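2-keto-3-deoxygluconate kinase (Thermotoga maritima, PDB 2AFB) probably catalyses the ATP-dependent phosphorylation of 2-keto-3-deoxygluconate, as a carbohydrate kinase of the pfkB family in the ribokinase clan. Local coordinates at residues A[50-55]-A[327-332]; A[250-255]-A[292-297]; A[262-267]-A[321-326]; A[300-305]-A[309-314]; A[315-320]-A[338-343]. One frame throughout, in Å; residues are numbered along the deposited sequence.

Contact 1: A[50-55]-A[327-332]; sequences VAAFLA and GDFVVL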
# COMPACT_ATOMS: atom_id res chain seq x y z
N VAL A 50 -24.89 3.77 -14.58
CA VAL A 50 -26.22 3.18 -14.81
C VAL A 50 -26.09 1.88 -15.58
O VAL A 50 -26.69 0.85 -15.23
CB VAL A 50 -27.15 4.18 -15.55
CG1 VAL A 50 -28.50 3.52 -15.90
CG2 VAL A 50 -27.36 5.39 -14.70
N ALA A 51 -25.29 1.90 -16.63
CA ALA A 51 -25.06 0.70 -17.42
C ALA A 51 -24.47 -0.41 -16.53
O ALA A 51 -24.83 -1.59 -16.62
CB ALA A 51 -24.09 1.01 -18.60
N ALA A 52 -23.57 -0.03 -15.63
CA ALA A 52 -22.89 -1.02 -14.80
C ALA A 52 -23.87 -1.62 -13.82
O ALA A 52 -23.74 -2.82 -13.54
CB ALA A 52 -21.67 -0.43 -14.06
N PHE A 53 -24.82 -0.81 -13.33
CA PHE A 53 -25.91 -1.31 -12.45
C PHE A 53 -26.77 -2.35 -13.19
O PHE A 53 -26.95 -3.50 -12.78
CB PHE A 53 -26.78 -0.14 -11.92
CG PHE A 53 -27.83 -0.59 -10.97
CD1 PHE A 53 -29.00 -1.16 -11.44
CD2 PHE A 53 -27.60 -0.56 -9.61
CE1 PHE A 53 -29.93 -1.67 -10.60
CE2 PHE A 53 -28.55 -1.07 -8.76
CZ PHE A 53 -29.72 -1.63 -9.25
N LEU A 54 -27.25 -1.94 -14.33
CA LEU A 54 -28.06 -2.86 -15.14
C LEU A 54 -27.29 -4.15 -15.52
O LEU A 54 -27.87 -5.20 -15.52
CB LEU A 54 -28.63 -2.14 -16.38
CG LEU A 54 -29.57 -1.01 -15.92
CD1 LEU A 54 -29.76 -0.02 -17.05
CD2 LEU A 54 -30.87 -1.53 -15.38
N ALA A 55 -26.00 -4.06 -15.83
CA ALA A 55 -25.22 -5.28 -16.06
C ALA A 55 -25.12 -6.14 -14.78
O ALA A 55 -25.26 -7.34 -14.84
CB ALA A 55 -23.84 -4.95 -16.62
N GLY A 327 -15.74 3.45 -5.12
CA GLY A 327 -15.83 3.60 -6.56
C GLY A 327 -17.15 4.15 -7.03
O GLY A 327 -17.95 4.65 -6.22
N ASP A 328 -17.36 4.11 -8.35
CA ASP A 328 -18.51 4.74 -8.98
C ASP A 328 -19.61 3.69 -9.30
O ASP A 328 -20.79 4.02 -9.43
CB ASP A 328 -18.10 5.47 -10.29
CG ASP A 328 -17.23 6.71 -10.07
OD1 ASP A 328 -16.66 6.88 -9.00
OD2 ASP A 328 -17.11 7.55 -11.00
N PHE A 329 -19.22 2.44 -9.47
CA PHE A 329 -20.13 1.39 -9.90
C PHE A 329 -20.59 0.60 -8.66
O PHE A 329 -19.83 0.41 -7.72
CB PHE A 329 -19.35 0.42 -10.82
CG PHE A 329 -19.03 0.94 -12.21
CD1 PHE A 329 -19.31 2.24 -12.63
CD2 PHE A 329 -18.36 0.10 -13.10
CE1 PHE A 329 -18.98 2.66 -13.91
CE2 PHE A 329 -18.06 0.53 -14.39
CZ PHE A 329 -18.39 1.80 -14.80
N VAL A 330 -21.82 0.11 -8.66
CA VAL A 330 -22.26 -0.84 -7.65
C VAL A 330 -21.59 -2.20 -7.90
O VAL A 330 -21.27 -2.56 -9.04
CB VAL A 330 -23.80 -1.10 -7.64
CG1 VAL A 330 -24.57 0.18 -7.38
CG2 VAL A 330 -24.30 -1.79 -8.94
N VAL A 331 -21.35 -2.91 -6.81
CA VAL A 331 -21.09 -4.35 -6.83
C VAL A 331 -22.21 -4.88 -5.96
O VAL A 331 -22.13 -4.77 -4.74
CB VAL A 331 -19.70 -4.68 -6.19
CG1 VAL A 331 -19.46 -6.14 -6.09
CG2 VAL A 331 -18.59 -4.00 -6.96
N LEU A 332 -23.29 -5.38 -6.58
CA LEU A 332 -24.49 -5.77 -5.87
C LEU A 332 -25.16 -6.89 -6.62
O LEU A 332 -25.07 -6.95 -7.86
CB LEU A 332 -25.45 -4.59 -5.77
CG LEU A 332 -25.18 -3.57 -4.66
CD1 LEU A 332 -26.27 -2.48 -4.68
CD2 LEU A 332 -25.07 -4.21 -3.32

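Contact 2: A[250-255]-A[292-297]; sequences GITLRE and DSFAGA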
# COMPACT_ATOMS: atom_id res chain seq x y z
N GLY A 250 -39.16 9.58 -10.79
CA GLY A 250 -38.37 9.12 -9.64
C GLY A 250 -37.54 10.27 -9.13
O GLY A 250 -36.85 10.92 -9.91
N ILE A 251 -37.62 10.54 -7.83
CA ILE A 251 -36.98 11.68 -7.21
C ILE A 251 -36.24 11.25 -5.98
O ILE A 251 -36.80 10.55 -5.12
CB ILE A 251 -37.99 12.79 -6.80
CG1 ILE A 251 -38.57 13.50 -8.01
CG2 ILE A 251 -37.32 13.84 -5.95
CD1 ILE A 251 -39.80 14.32 -7.69
N THR A 252 -34.99 11.69 -5.88
CA THR A 252 -34.11 11.33 -4.78
C THR A 252 -34.23 12.40 -3.69
O THR A 252 -34.41 13.56 -3.97
CB THR A 252 -32.66 11.20 -5.21
OG1 THR A 252 -32.22 12.40 -5.87
CG2 THR A 252 -32.46 10.04 -6.14
N LEU A 253 -34.09 11.97 -2.45
CA LEU A 253 -34.24 12.85 -1.29
C LEU A 253 -33.05 12.66 -0.28
O LEU A 253 -33.09 11.83 0.62
CB LEU A 253 -35.58 12.57 -0.65
CG LEU A 253 -36.83 12.34 -1.58
CD1 LEU A 253 -37.95 11.55 -0.90
CD2 LEU A 253 -37.39 13.65 -2.03
N ARG A 254 -32.01 13.46 -0.47
CA ARG A 254 -30.81 13.44 0.35
C ARG A 254 -30.90 14.50 1.40
O ARG A 254 -31.17 15.65 1.07
CB ARG A 254 -29.60 13.75 -0.50
CG ARG A 254 -28.30 13.60 0.24
CD ARG A 254 -27.10 13.92 -0.65
NE ARG A 254 -26.82 12.91 -1.69
CZ ARG A 254 -26.32 11.67 -1.50
NH1 ARG A 254 -26.09 11.16 -0.27
NH2 ARG A 254 -26.08 10.90 -2.57
N GLU A 255 -30.62 14.15 2.66
CA GLU A 255 -30.50 15.14 3.72
C GLU A 255 -29.06 15.10 4.20
O GLU A 255 -28.65 14.15 4.87
CB GLU A 255 -31.46 14.85 4.86
CG GLU A 255 -32.85 14.46 4.41
CD GLU A 255 -33.71 13.90 5.54
OE1 GLU A 255 -33.51 14.34 6.71
OE2 GLU A 255 -34.58 13.03 5.24
N ASP A 292 -26.90 7.45 -9.49
CA ASP A 292 -26.93 6.64 -10.72
C ASP A 292 -27.44 5.26 -10.46
O ASP A 292 -28.07 4.70 -11.31
CB ASP A 292 -25.56 6.61 -11.43
CG ASP A 292 -24.95 8.02 -11.55
OD1 ASP A 292 -25.68 8.93 -12.01
OD2 ASP A 292 -23.77 8.19 -11.17
N SER A 293 -27.15 4.69 -9.29
CA SER A 293 -27.68 3.43 -8.92
C SER A 293 -29.19 3.52 -8.68
O SER A 293 -29.92 2.58 -8.99
CB SER A 293 -26.92 2.85 -7.73
OG SER A 293 -27.17 3.61 -6.57
N PHE A 294 -29.67 4.64 -8.13
CA PHE A 294 -31.13 4.87 -8.04
C PHE A 294 -31.74 4.72 -9.44
O PHE A 294 -32.67 3.99 -9.62
CB PHE A 294 -31.47 6.24 -7.45
CG PHE A 294 -32.94 6.60 -7.57
CD1 PHE A 294 -33.89 5.89 -6.89
CD2 PHE A 294 -33.36 7.62 -8.40
CE1 PHE A 294 -35.27 6.17 -7.04
CE2 PHE A 294 -34.71 7.94 -8.55
CZ PHE A 294 -35.67 7.21 -7.85
N ALA A 295 -31.20 5.46 -10.39
CA ALA A 295 -31.65 5.46 -11.78
C ALA A 295 -31.63 4.08 -12.41
O ALA A 295 -32.60 3.69 -13.07
CB ALA A 295 -30.80 6.41 -12.62
N GLY A 296 -30.52 3.38 -12.21
CA GLY A 296 -30.34 1.97 -12.58
C GLY A 296 -31.41 1.09 -12.02
O GLY A 296 -32.07 0.28 -12.71
N ALA A 297 -31.61 1.25 -10.73
CA ALA A 297 -32.61 0.41 -10.07
C ALA A 297 -34.04 0.74 -10.54
O ALA A 297 -34.93 -0.15 -10.70
CB ALA A 297 -32.47 0.56 -8.56

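Contact 3: A[262-267]-A[321-326]; sequences NYWSVM and LKHTIP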
# COMPACT_ATOMS: atom_id res chain seq x y z
N ASN A 262 -25.52 10.96 5.95
CA ASN A 262 -26.69 11.49 5.26
C ASN A 262 -27.91 10.58 5.55
O ASN A 262 -27.77 9.40 5.85
CB ASN A 262 -26.53 11.49 3.74
CG ASN A 262 -25.50 12.47 3.21
OD1 ASN A 262 -25.31 12.53 1.98
ND2 ASN A 262 -24.86 13.25 4.07
N TYR A 263 -29.09 11.16 5.49
CA TYR A 263 -30.31 10.40 5.40
C TYR A 263 -30.64 10.31 3.94
O TYR A 263 -30.33 11.22 3.17
CB TYR A 263 -31.42 11.09 6.15
CG TYR A 263 -31.21 11.03 7.64
CD1 TYR A 263 -30.46 11.99 8.30
CD2 TYR A 263 -31.77 9.98 8.38
CE1 TYR A 263 -30.27 11.93 9.66
CE2 TYR A 263 -31.61 9.92 9.74
CZ TYR A 263 -30.85 10.90 10.38
OH TYR A 263 -30.68 10.84 11.74
N TRP A 264 -31.25 9.20 3.54
CA TRP A 264 -31.53 8.94 2.12
C TRP A 264 -32.83 8.19 1.95
O TRP A 264 -33.07 7.16 2.62
CB TRP A 264 -30.36 8.15 1.53
CG TRP A 264 -30.48 7.68 0.13
CD1 TRP A 264 -30.92 6.42 -0.29
CD2 TRP A 264 -30.18 8.42 -1.07
NE1 TRP A 264 -30.89 6.37 -1.68
CE2 TRP A 264 -30.44 7.57 -2.17
CE3 TRP A 264 -29.70 9.71 -1.33
CZ2 TRP A 264 -30.24 8.00 -3.51
CZ3 TRP A 264 -29.49 10.10 -2.63
CH2 TRP A 264 -29.76 9.25 -3.70
N SER A 265 -33.62 8.66 1.00
CA SER A 265 -34.89 8.03 0.64
C SER A 265 -35.26 8.47 -0.75
O SER A 265 -34.62 9.36 -1.31
CB SER A 265 -36.00 8.41 1.62
OG SER A 265 -36.33 9.77 1.48
N VAL A 266 -36.26 7.82 -1.34
CA VAL A 266 -36.69 8.17 -2.71
C VAL A 266 -38.17 8.17 -2.83
O VAL A 266 -38.87 7.68 -1.92
CB VAL A 266 -36.10 7.22 -3.80
CG1 VAL A 266 -34.57 7.15 -3.66
CG2 VAL A 266 -36.79 5.77 -3.72
N MSE A 267 -38.65 8.77 -3.92
CA MSE A 267 -40.04 8.71 -4.25
C MSE A 267 -40.19 8.25 -5.68
O MSE A 267 -39.50 8.73 -6.56
CB MSE A 267 -40.70 10.07 -4.11
CG MSE A 267 -42.20 10.03 -4.34
SE MSE A 267 -42.90 11.79 -5.00
CE MSE A 267 -41.87 11.90 -6.70
N LEU A 321 -27.21 1.25 -0.60
CA LEU A 321 -26.07 0.33 -0.60
C LEU A 321 -24.89 0.86 -1.40
O LEU A 321 -23.74 0.71 -0.98
CB LEU A 321 -26.46 -1.06 -1.07
CG LEU A 321 -27.34 -1.88 -0.09
CD1 LEU A 321 -27.99 -3.06 -0.77
CD2 LEU A 321 -26.54 -2.41 1.09
N LYS A 322 -25.13 1.53 -2.52
CA LYS A 322 -24.03 2.11 -3.28
C LYS A 322 -23.17 3.00 -2.35
O LYS A 322 -21.96 3.00 -2.45
CB LYS A 322 -24.53 2.92 -4.50
CG LYS A 322 -23.44 3.65 -5.32
CD LYS A 322 -22.25 2.76 -5.68
CE LYS A 322 -20.93 3.52 -5.89
NZ LYS A 322 -20.25 4.18 -4.70
N HIS A 323 -23.80 3.72 -1.42
CA HIS A 323 -23.07 4.65 -0.54
C HIS A 323 -21.97 3.90 0.25
O HIS A 323 -21.06 4.55 0.80
CB HIS A 323 -23.97 5.31 0.48
CG HIS A 323 -24.86 6.40 -0.05
ND1 HIS A 323 -26.04 6.15 -0.73
CD2 HIS A 323 -24.78 7.74 0.10
CE1 HIS A 323 -26.64 7.30 -0.99
NE2 HIS A 323 -25.89 8.28 -0.52
N THR A 324 -22.05 2.56 0.30
CA THR A 324 -21.16 1.70 1.12
C THR A 324 -20.01 1.08 0.34
O THR A 324 -19.14 0.40 0.93
CB THR A 324 -21.93 0.50 1.81
OG1 THR A 324 -22.37 -0.43 0.81
CG2 THR A 324 -23.18 1.03 2.54
N ILE A 325 -20.03 1.29 -0.97
CA ILE A 325 -19.13 0.62 -1.93
C ILE A 325 -18.18 1.64 -2.58
O ILE A 325 -18.66 2.55 -3.26
CB ILE A 325 -19.98 -0.10 -3.00
CG1 ILE A 325 -20.82 -1.19 -2.34
CG2 ILE A 325 -19.18 -0.80 -4.08
CD1 ILE A 325 -21.86 -1.69 -3.29
N PRO A 326 -16.83 1.48 -2.35
CA PRO A 326 -15.80 2.30 -2.98
C PRO A 326 -15.90 2.28 -4.50
O PRO A 326 -16.23 1.26 -5.08
CB PRO A 326 -14.48 1.65 -2.52
CG PRO A 326 -14.83 0.92 -1.24
CD PRO A 326 -16.24 0.46 -1.45

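Contact 4: A[300-305]-A[309-314]; sequences YGSLMG and QKKAEF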
# COMPACT_ATOMS: atom_id res chain seq x y z
N TYR A 300 -34.37 -0.83 -13.96
CA TYR A 300 -34.47 -2.26 -13.73
C TYR A 300 -35.89 -2.59 -13.30
O TYR A 300 -36.50 -3.43 -13.90
CB TYR A 300 -33.44 -2.76 -12.70
CG TYR A 300 -33.53 -4.23 -12.45
CD1 TYR A 300 -33.12 -5.16 -13.41
CD2 TYR A 300 -34.06 -4.73 -11.26
CE1 TYR A 300 -33.22 -6.54 -13.17
CE2 TYR A 300 -34.18 -6.10 -11.04
CZ TYR A 300 -33.74 -6.99 -12.00
OH TYR A 300 -33.85 -8.34 -11.76
N GLY A 301 -36.40 -1.91 -12.27
CA GLY A 301 -37.73 -2.21 -11.75
C GLY A 301 -38.85 -2.04 -12.78
O GLY A 301 -39.81 -2.77 -12.79
N SER A 302 -38.71 -1.04 -13.63
CA SER A 302 -39.68 -0.78 -14.64
C SER A 302 -39.67 -1.89 -15.69
O SER A 302 -40.72 -2.33 -16.09
CB SER A 302 -39.44 0.57 -15.27
OG SER A 302 -39.48 1.56 -14.27
N LEU A 303 -38.48 -2.33 -16.11
CA LEU A 303 -38.34 -3.47 -17.02
C LEU A 303 -38.90 -4.72 -16.42
O LEU A 303 -39.49 -5.53 -17.14
CB LEU A 303 -36.90 -3.70 -17.41
CG LEU A 303 -36.40 -2.58 -18.36
CD1 LEU A 303 -34.91 -2.61 -18.57
CD2 LEU A 303 -37.12 -2.68 -19.74
N MSE A 304 -38.76 -4.90 -15.12
CA MSE A 304 -39.27 -6.15 -14.52
C MSE A 304 -40.76 -6.10 -14.22
O MSE A 304 -41.34 -7.12 -13.86
CB MSE A 304 -38.52 -6.48 -13.22
CG MSE A 304 -37.05 -6.85 -13.36
SE MSE A 304 -36.71 -8.28 -14.66
CE MSE A 304 -35.91 -7.22 -15.94
N GLY A 305 -41.38 -4.93 -14.30
CA GLY A 305 -42.82 -4.86 -13.95
C GLY A 305 -43.04 -4.90 -12.45
O GLY A 305 -44.02 -5.52 -11.98
N GLN A 309 -44.74 0.65 -5.40
CA GLN A 309 -44.12 0.69 -4.07
C GLN A 309 -42.81 -0.10 -4.08
O GLN A 309 -41.78 0.39 -3.57
CB GLN A 309 -45.08 0.20 -2.97
CG GLN A 309 -44.62 0.56 -1.55
CD GLN A 309 -44.46 2.10 -1.32
OE1 GLN A 309 -45.33 2.88 -1.68
NE2 GLN A 309 -43.33 2.51 -0.73
N LYS A 310 -42.82 -1.27 -4.70
CA LYS A 310 -41.61 -2.08 -4.74
C LYS A 310 -40.53 -1.41 -5.54
O LYS A 310 -39.35 -1.52 -5.22
CB LYS A 310 -41.87 -3.52 -5.24
CG LYS A 310 -40.58 -4.27 -5.53
CD LYS A 310 -40.80 -5.69 -5.94
CE LYS A 310 -39.70 -6.64 -5.40
NZ LYS A 310 -38.56 -6.77 -6.24
N LYS A 311 -40.90 -0.69 -6.59
CA LYS A 311 -39.91 0.08 -7.32
C LYS A 311 -39.19 1.08 -6.42
O LYS A 311 -38.00 1.32 -6.58
CB LYS A 311 -40.53 0.92 -8.44
CG LYS A 311 -40.79 0.19 -9.69
CD LYS A 311 -41.29 1.13 -10.78
CE LYS A 311 -42.14 0.36 -11.78
NZ LYS A 311 -42.15 1.03 -13.08
N ALA A 312 -39.93 1.72 -5.52
CA ALA A 312 -39.36 2.71 -4.63
C ALA A 312 -38.47 2.04 -3.61
O ALA A 312 -37.37 2.51 -3.38
CB ALA A 312 -40.43 3.54 -3.93
N GLU A 313 -38.93 0.95 -3.00
CA GLU A 313 -38.16 0.32 -1.93
C GLU A 313 -36.88 -0.29 -2.48
O GLU A 313 -35.81 -0.10 -1.89
CB GLU A 313 -38.95 -0.77 -1.20
CG GLU A 313 -40.18 -0.32 -0.45
CD GLU A 313 -39.94 0.75 0.64
OE1 GLU A 313 -38.77 1.06 1.05
OE2 GLU A 313 -40.99 1.28 1.11
N PHE A 314 -36.99 -0.99 -3.61
CA PHE A 314 -35.86 -1.63 -4.25
C PHE A 314 -34.82 -0.58 -4.66
O PHE A 314 -33.62 -0.72 -4.40
CB PHE A 314 -36.31 -2.40 -5.49
CG PHE A 314 -35.23 -3.21 -6.14
CD1 PHE A 314 -35.03 -4.55 -5.77
CD2 PHE A 314 -34.46 -2.66 -7.17
CE1 PHE A 314 -34.05 -5.29 -6.38
CE2 PHE A 314 -33.47 -3.41 -7.76
CZ PHE A 314 -33.28 -4.72 -7.38
O HOH W 1 -43.17 -0.87 -15.01

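Contact 5: A[315-320]-A[338-343]; sequences AAAASC and EKLASG. With CA (calcium ion), chain G.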
# COMPACT_ATOMS: atom_id res chain seq x y z
N ALA A 315 -35.27 0.48 -5.33
CA ALA A 315 -34.32 1.52 -5.76
C ALA A 315 -33.71 2.33 -4.60
O ALA A 315 -32.55 2.69 -4.65
CB ALA A 315 -34.96 2.44 -6.76
N ALA A 316 -34.49 2.65 -3.58
CA ALA A 316 -33.91 3.22 -2.33
C ALA A 316 -32.86 2.27 -1.72
O ALA A 316 -31.74 2.68 -1.40
CB ALA A 316 -35.02 3.54 -1.31
N ALA A 317 -33.21 1.01 -1.56
CA ALA A 317 -32.26 0.02 -1.03
C ALA A 317 -30.92 -0.04 -1.79
O ALA A 317 -29.83 -0.00 -1.19
CB ALA A 317 -32.91 -1.33 -0.98
N ALA A 318 -31.01 -0.10 -3.09
CA ALA A 318 -29.85 -0.20 -4.00
C ALA A 318 -28.94 0.99 -3.95
O ALA A 318 -27.74 0.84 -3.92
CB ALA A 318 -30.30 -0.43 -5.45
N SER A 319 -29.53 2.16 -3.96
CA SER A 319 -28.81 3.39 -3.96
C SER A 319 -28.28 3.72 -2.56
O SER A 319 -27.19 4.23 -2.45
CB SER A 319 -29.66 4.54 -4.57
OG SER A 319 -30.85 4.77 -3.85
N CYS A 320 -28.99 3.34 -1.51
CA CYS A 320 -28.41 3.31 -0.16
C CYS A 320 -27.13 2.47 -0.10
O CYS A 320 -26.09 2.90 0.40
CB CYS A 320 -29.43 2.77 0.86
SG CYS A 320 -28.76 2.46 2.53
N GLU A 338 -32.74 -6.81 -2.24
CA GLU A 338 -34.02 -7.23 -1.70
C GLU A 338 -33.98 -7.45 -0.20
O GLU A 338 -34.94 -7.13 0.48
CB GLU A 338 -34.50 -8.54 -2.33
CG GLU A 338 -35.01 -8.36 -3.74
CD GLU A 338 -35.42 -9.68 -4.42
OE1 GLU A 338 -35.04 -10.78 -3.91
OE2 GLU A 338 -36.12 -9.59 -5.47
N LYS A 339 -32.87 -8.00 0.28
CA LYS A 339 -32.68 -8.27 1.71
C LYS A 339 -32.78 -6.98 2.54
O LYS A 339 -33.38 -6.94 3.62
CB LYS A 339 -31.31 -8.94 1.92
CG LYS A 339 -31.00 -9.36 3.37
CD LYS A 339 -31.99 -10.39 3.91
CE LYS A 339 -31.81 -10.63 5.41
NZ LYS A 339 -30.43 -11.12 5.69
N LEU A 340 -32.20 -5.90 2.02
CA LEU A 340 -32.27 -4.61 2.69
C LEU A 340 -33.70 -4.06 2.61
O LEU A 340 -34.30 -3.76 3.62
CB LEU A 340 -31.27 -3.63 2.08
CG LEU A 340 -31.30 -2.24 2.73
CD1 LEU A 340 -31.08 -2.32 4.21
CD2 LEU A 340 -30.27 -1.39 2.06
N ALA A 341 -34.22 -3.95 1.40
CA ALA A 341 -35.58 -3.48 1.16
C ALA A 341 -36.58 -4.22 2.03
O ALA A 341 -37.48 -3.60 2.57
CB ALA A 341 -35.95 -3.58 -0.35
N SER A 342 -36.38 -5.50 2.27
CA SER A 342 -37.34 -6.27 3.03
C SER A 342 -37.34 -5.98 4.55
O SER A 342 -38.16 -6.54 5.24
CB SER A 342 -37.15 -7.77 2.78
OG SER A 342 -36.17 -8.35 3.65
N GLY A 343 -36.43 -5.14 5.05
CA GLY A 343 -36.52 -4.62 6.45
C GLY A 343 -36.90 -3.14 6.59
O GLY A 343 -37.79 -2.61 5.87
CA CA G . -35.94 -12.08 -5.93
O HOH W 2 -37.09 -14.62 -5.23

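Contact 1: A[50-55]-A[327-332]
With CG beside its own backbone N and opposite the carbonyl carbon (chi1 -74°), F329 turns one face of its ring to A52, while F53, whose CG is anti to the backbone N (chi1 -176°), brings its ring to V330. The result is a helix-to-loop contact in the core of the ribokinase-like fold, joining helix 46-56 to the loop between helices 308-322 and 334-341. The A52 methyl makes a CH-pi contact: CB is 3.5 Å from the centroid of the F329 ring, only 15° off the ring normal, and an equal 3.5 Å from F329 CD2. The F329 ring also stacks with H79 and meets F83 edge-to-face, and the F329 side chain is about 7 Å from a bound nickel ion. An alanine in place of F329 would probably leave the A52 methyl without its aromatic partner and open a gap beside H79 and F83. No hydrogen bond links the two segments, although D328 next door is held by a salt bridge to R24. V330 forks against F53. Its CG1 sits in the ring plane at the edge, 3.8 Å from F53 CD2, whereas CG2 comes obliquely, 3.6 Å from the same CD2.

Contact 2: A[250-255]-A[292-297]
The ring of F294 overlaps the methyl branch of T252 and reaches on to the backbone of G250, packing helix 290-304 against strand 248-255 in the layered alpha/beta core of the ribokinase-like fold. The segments run roughly antiparallel, at 147°, with axes 9.7 Å apart at closest approach, and this one large side chain bridges them. A chi1 of 170° swings the F294 ring off the helix toward the strand. T252 places its CG2 beside its own backbone N, and that methyl lies 3.4 Å from F294 CD2. Further along the ring, G250 is bare where the phenyl tip arrives: a CB on this glycine would fall 2.9 Å from F294 CZ, a clash. The other flanks of F294 touch V266 of the adjacent strand and A315 of helix 308-322, so the ring is wedged among three elements. At the start of the segment, D292 closes the GAGD sequence of the pfkB signature, which in relatives shapes an anion hole at the helix N-terminus; its OD2 bonds to N49 here. G250 CA lies at the edge of the F294 ring, in its plane and 3.8 Å from CZ.

Contact 3: A[262-267]-A[321-326]
Aromatic contact joins W264 of strand 261-270 to H323 of the 321-326 segment. The imidazole presents an edge to the indole face in a T-shaped pair, with planes at 65° and the centroid of the five-membered indole ring 5.0 Å from that of H323. CE1 of H323 does the touching, centred over the W264 rings and 3.7 Å from CD2. The indole is set out from the strand by a chi1 of 175°.

Hydrogen bonds fix both rings from outside the pair. W264 NE1 meets S319 OG, H323 ND1 meets S319 O, and H323 NE2 meets R254 NH1, a pattern consistent with a neutral imidazole carrying its proton on ND1. A valine in place of W264 would probably leave the H323 edge without its aromatic face and S319 OG without its indole partner.

Local bonds shape the segment that carries H323. I325 N reaches K322 O at 3.0 Å in a type I beta turn, and K322 NZ curls back to I325 O at 2.7 Å, where it also meets V288 O and G327 O. The arrangement is the K322-I325 turn region packed against strand 261-270 of the large mixed sheet of a ribokinase-like alpha/beta fold.

Contact 4: A[300-305]-A[309-314]
K311 lies flush against G301, and there the helices 290-304 and 308-322 come together, with CA of G301 only 5.4 Å from CA of K311. A CB on G301 would sit 3.3 Å from K311 CG, so the missing side chain permits the approach. Beside this point the packing is apolar: Y300 CD2 is 3.8 Å from F314 CE2, and the ring planes differ by 28° and are displaced so that little of one lies over the other. M304 CG covers one face of the Y300 ring, and F306 meets F314 edge-to-face.

The other flank is polar and hydrated. K311, its chain extended beyond CG, crosses to the opposite helix and gives NZ to S302 OG at 3.0 Å, an oxygen that is also bonded to L298 O. A water lies 2.9 Å from K311 NZ and donates to S302 O, bridging the same pair of residues, while E270 supplies a salt bridge to the ammonium. Near this side G305, the first residue past helix 290-304, has positive phi and two bonds back into the last turn, a Schellman motif. Crossing at 149° over a short connection, the two segments form an antiparallel helical hairpin.

Contact 5: A[315-320]-A[338-343]
L340 leaves helix 334-341 toward A317 of helix 308-322, and its contacts build up along the side chain. L340 CB lies 4.2 Å from A317 CB, and L340 CG is 4.1 Å from that methyl. With chi1 at 180° the branch is carried outward across the other helix, where L340 CD2 rests 3.6 Å from A317 O. The same CD2 of L340 meets C320 SG at 4.2 Å, one turn further along, and also touches L321. Sulfur reaches it through a matching torsion, chi1 of C320 being 172°.

Small residues make the approach possible. The CA atoms of A317 and A341 are 5.3 Å apart, and their methyls meet at 3.8 Å, so the two helices come close here, with only methyl groups between them. No hydrogen bond crosses the contact. This is close helix-helix packing through small residues, joining the last helix to helix 308-322 of the ribokinase-like fold.

E338 starts out away from the 315-320 segment, and its extended chain, which brushes K310, places both carboxylate oxygens on a calcium ion, OE1 at 2.6 Å and OE2 at 2.5 Å. A water and H8 of the N-terminal histidine tag complete the recorded ligands, so this site probably does not belong to the natural enzyme.

Helix 308-322 is packed on several flanks. A315 and S319 meet helix 290-304, A316 and C320 lie on strands 261-270 and 273-283, and helix 334-341 rests on A317, with Q108 of the second subunit touching both C320 and L340.

Overall arrangement
Contacts 1 to 4 are buried, whereas contact 5 is only partly so, at the last helix and near a calcium ion. Contacts 2 and 4 share helix 290-304, and contacts 3, 4 and 5 share helix 308-322; contacts 2 and 3 tie these consecutive helices to neighbouring strands of one sheet. Across their segments, contacts 1, 2 and 5 are apolar, contact 3 is an aromatic pair with polar partners behind it, and contact 4 adds a lysine bond and water toward the hydrated end of the hairpin. F53 of contact 1 packs on G296 of contact 2 and A318 of contact 5. Contacts 1, 3 and 5 also touch the second subunit.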